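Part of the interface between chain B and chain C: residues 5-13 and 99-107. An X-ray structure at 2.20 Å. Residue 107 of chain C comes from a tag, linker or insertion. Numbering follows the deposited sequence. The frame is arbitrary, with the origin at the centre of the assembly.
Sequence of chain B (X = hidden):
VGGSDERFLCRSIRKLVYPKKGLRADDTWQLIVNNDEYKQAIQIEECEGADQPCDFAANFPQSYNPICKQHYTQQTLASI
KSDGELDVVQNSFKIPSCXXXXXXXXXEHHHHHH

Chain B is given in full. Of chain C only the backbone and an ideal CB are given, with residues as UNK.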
# COMPACT_ATOMS: atom_id res chain seq x y z
N ASP B 5 -3.52 -5.66 -14.78
CA ASP B 5 -2.93 -4.82 -13.75
C ASP B 5 -1.44 -5.09 -13.64
O ASP B 5 -0.99 -6.21 -13.85
CB ASP B 5 -3.62 -5.07 -12.41
CG ASP B 5 -3.74 -3.81 -11.58
OD1 ASP B 5 -3.36 -2.73 -12.08
OD2 ASP B 5 -4.22 -3.90 -10.42
N GLU B 6 -0.66 -4.06 -13.30
CA GLU B 6 0.79 -4.14 -13.43
C GLU B 6 1.58 -3.81 -12.17
O GLU B 6 1.21 -2.93 -11.39
CB GLU B 6 1.26 -3.25 -14.58
CG GLU B 6 0.93 -3.81 -15.95
CD GLU B 6 0.86 -2.74 -17.01
OE1 GLU B 6 1.07 -1.56 -16.67
OE2 GLU B 6 0.59 -3.09 -18.18
N ARG B 7 2.68 -4.52 -11.99
CA ARG B 7 3.58 -4.31 -10.87
C ARG B 7 5.00 -4.10 -11.38
O ARG B 7 5.44 -4.74 -12.35
CB ARG B 7 3.53 -5.52 -9.93
CG ARG B 7 4.54 -5.47 -8.81
CD ARG B 7 4.18 -6.43 -7.70
NE ARG B 7 5.16 -6.41 -6.63
CZ ARG B 7 5.18 -7.28 -5.63
NH1 ARG B 7 4.27 -8.24 -5.58
NH2 ARG B 7 6.12 -7.20 -4.70
N PHE B 8 5.73 -3.18 -10.74
CA PHE B 8 7.13 -2.95 -11.08
C PHE B 8 8.01 -3.46 -9.96
O PHE B 8 7.52 -3.74 -8.85
CB PHE B 8 7.39 -1.47 -11.36
CG PHE B 8 6.46 -0.90 -12.38
CD1 PHE B 8 6.71 -1.07 -13.72
CD2 PHE B 8 5.32 -0.23 -11.99
CE1 PHE B 8 5.85 -0.57 -14.67
CE2 PHE B 8 4.45 0.28 -12.93
CZ PHE B 8 4.71 0.10 -14.27
N LEU B 9 9.30 -3.56 -10.24
CA LEU B 9 10.22 -4.27 -9.36
C LEU B 9 10.62 -3.45 -8.15
O LEU B 9 10.95 -4.00 -7.10
CB LEU B 9 11.46 -4.67 -10.14
CG LEU B 9 11.23 -5.69 -11.25
CD1 LEU B 9 12.45 -5.71 -12.08
CD2 LEU B 9 10.98 -7.07 -10.64
N CYS B 10 10.58 -2.14 -8.30
CA CYS B 10 10.92 -1.26 -7.19
C CYS B 10 9.73 -0.37 -6.82
O CYS B 10 9.28 0.46 -7.62
CB CYS B 10 12.16 -0.43 -7.52
SG CYS B 10 13.70 -1.39 -7.59
N ARG B 11 9.21 -0.56 -5.62
CA ARG B 11 8.14 0.30 -5.11
C ARG B 11 8.59 1.76 -5.15
O ARG B 11 9.76 2.07 -4.91
CB ARG B 11 7.74 -0.12 -3.69
CG ARG B 11 7.10 -1.50 -3.65
CD ARG B 11 7.13 -2.17 -2.28
NE ARG B 11 6.82 -3.60 -2.41
CZ ARG B 11 6.51 -4.40 -1.39
NH1 ARG B 11 6.44 -3.92 -0.16
NH2 ARG B 11 6.24 -5.68 -1.62
N SER B 12 7.67 2.64 -5.49
CA SER B 12 7.97 4.05 -5.54
C SER B 12 6.74 4.86 -5.19
O SER B 12 5.61 4.41 -5.35
CB SER B 12 8.46 4.43 -6.94
OG SER B 12 7.48 4.14 -7.91
N ILE B 13 6.97 6.07 -4.69
CA ILE B 13 5.85 6.96 -4.42
C ILE B 13 5.86 8.14 -5.39
O ILE B 13 6.87 8.84 -5.52
CB ILE B 13 5.83 7.43 -2.94
CG1 ILE B 13 4.63 8.34 -2.70
CG2 ILE B 13 7.15 8.10 -2.55
CD1 ILE B 13 3.31 7.75 -3.16
N UNK C 99 11.88 3.88 -18.85
CA UNK C 99 11.33 2.65 -19.39
C UNK C 99 11.46 1.57 -18.33
O UNK C 99 12.54 1.32 -17.81
CB UNK C 99 12.03 2.24 -20.69
N UNK C 100 10.35 0.93 -17.98
CA UNK C 100 10.41 -0.03 -16.89
C UNK C 100 9.72 -1.32 -17.27
O UNK C 100 8.82 -1.33 -18.10
CB UNK C 100 9.78 0.55 -15.62
N UNK C 101 10.14 -2.40 -16.62
CA UNK C 101 9.58 -3.70 -16.89
C UNK C 101 8.35 -3.91 -16.02
O UNK C 101 8.44 -3.86 -14.80
CB UNK C 101 10.62 -4.80 -16.65
N UNK C 102 7.22 -4.14 -16.66
CA UNK C 102 5.95 -4.33 -15.96
C UNK C 102 5.63 -5.82 -15.84
O UNK C 102 5.73 -6.56 -16.81
CB UNK C 102 4.82 -3.60 -16.69
N UNK C 103 5.27 -6.26 -14.64
CA UNK C 103 4.87 -7.64 -14.41
C UNK C 103 3.36 -7.71 -14.19
O UNK C 103 2.82 -6.94 -13.41
CB UNK C 103 5.62 -8.23 -13.21
N UNK C 104 2.68 -8.61 -14.89
CA UNK C 104 1.25 -8.83 -14.64
C UNK C 104 1.03 -9.74 -13.44
O UNK C 104 0.83 -10.95 -13.59
CB UNK C 104 0.58 -9.43 -15.88
N UNK C 105 1.12 -9.18 -12.25
CA UNK C 105 0.82 -9.90 -11.02
C UNK C 105 0.20 -8.92 -10.07
O UNK C 105 0.27 -7.71 -10.29
CB UNK C 105 2.07 -10.55 -10.41
N UNK C 106 -0.39 -9.44 -8.99
CA UNK C 106 -0.94 -8.59 -7.94
C UNK C 106 0.15 -7.88 -7.15
O UNK C 106 1.35 -8.10 -7.36
CB UNK C 106 -1.81 -9.42 -6.99
N UNK C 107 -0.26 -7.01 -6.24
CA UNK C 107 0.68 -6.21 -5.47
C UNK C 107 0.81 -6.73 -4.04
O UNK C 107 0.30 -7.81 -3.72
CB UNK C 107 0.24 -4.74 -5.46

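Position 99 lies out of reach of this stretch of chain B. Its ideal CB has nothing of 5-13 within 5.5 Å. The residue is Cys C99, bonded covalently elsewhere in the structure.

At position 100 the CA-to-CB bond points toward chain B. The ideal CB is 4.0 Å from Phe B8 CD1, beside an aromatic ring, and Ser B12 OG and the Cys B10 carbonyl lie beyond. A long side chain could cross the ring; apolar or cationic groups would suit. The residue is Lys C100. Its CE lies over one face of the ring, and Lys C100 NZ sits 4.5 Å from the centroid of the Phe B8 ring, a cation-pi contact. NZ also donates to water 2, which in turn donates to Cys B10 O and is hydrogen-bonded to Ser B12 OG.

Position 101 points sideways, its ideal CB 5.0 Å from Leu B9 CD1. Several small or medium residues would fit. It is Cys C101, bonded covalently elsewhere. Water 1 donates to Cys C101 O and accepts from Leu B9 N.

Position 102 has its ideal CB 3.8 Å from Phe B8 CE1 and 4.0 Å from Glu B6 CG. With neighbours this close, a small apolar side chain suits well. The residue is Ala C102, whose methyl packs on Phe B8.

Position 103 pairs with Arg B7 in a single antiparallel bridge. Arg B7 N donates to the carbonyl O of 103, and N of 103 donates to Arg B7 O, both at 2.8 Å. Leu B9 offers an apolar surface, favouring an aliphatic group. The residue is Leu C103; its CD1 meets Leu B9 CD2 at 3.7 Å.

Position 104 points sideways, its ideal CB 4.1 Å from Asp B5 O. The Glu B6 carboxylate is within reach of a long chain, so a polar or basic residue would suit. It is Lys C104. Its CE lies 3.7 Å from Glu B6 OE2, while its CA makes a CA-H...O contact with Asp B5 O.

Position 105 lies near the aliphatic start of Arg B7. A short or branched side chain can reach it. Thr C105 does so, with CG2 3.8 Å from Arg B7 CB.

Position 106 points away and has room for a CB, so glycine is not required by this contact. It is Gly C106. Its carbonyl O accepts a weak hydrogen bond from Arg B7 NH1 at 3.4 Å.

Position 107 lies alongside Arg B7, where an apolar chain could cover the guanidinium. The tag residue Leu C107 places CD1 over one face, 3.5 Å from Arg B7 NE.

Chain C, residues 99-107: CKCALKTGL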
# COMPACT_ATOMS: atom_id res chain seq x y z
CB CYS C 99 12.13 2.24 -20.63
SG CYS C 99 11.40 0.91 -21.62
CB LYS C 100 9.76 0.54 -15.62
CG LYS C 100 10.32 1.88 -15.19
CD LYS C 100 10.08 2.17 -13.70
CE LYS C 100 8.67 2.63 -13.42
NZ LYS C 100 8.49 2.81 -11.95
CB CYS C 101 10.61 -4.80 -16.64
SG CYS C 101 9.96 -6.45 -16.94
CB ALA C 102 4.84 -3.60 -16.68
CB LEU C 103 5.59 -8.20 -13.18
CG LEU C 103 7.10 -7.96 -13.11
CD1 LEU C 103 7.64 -8.34 -11.75
CD2 LEU C 103 7.84 -8.73 -14.22
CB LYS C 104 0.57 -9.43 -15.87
CG LYS C 104 -0.33 -8.47 -16.62
CD LYS C 104 0.46 -7.59 -17.57
CE LYS C 104 -0.44 -6.59 -18.29
NZ LYS C 104 -1.58 -7.25 -18.98
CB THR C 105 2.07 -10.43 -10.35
OG1 THR C 105 1.70 -11.14 -9.15
CG2 THR C 105 2.99 -9.28 -9.97
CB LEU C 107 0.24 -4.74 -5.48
CG LEU C 107 1.30 -3.66 -5.24
CD1 LEU C 107 2.72 -4.23 -5.29
CD2 LEU C 107 1.14 -2.52 -6.24
O HOH W 1 9.82 -2.93 -13.05
O HOH W 2 7.99 1.78 -9.57
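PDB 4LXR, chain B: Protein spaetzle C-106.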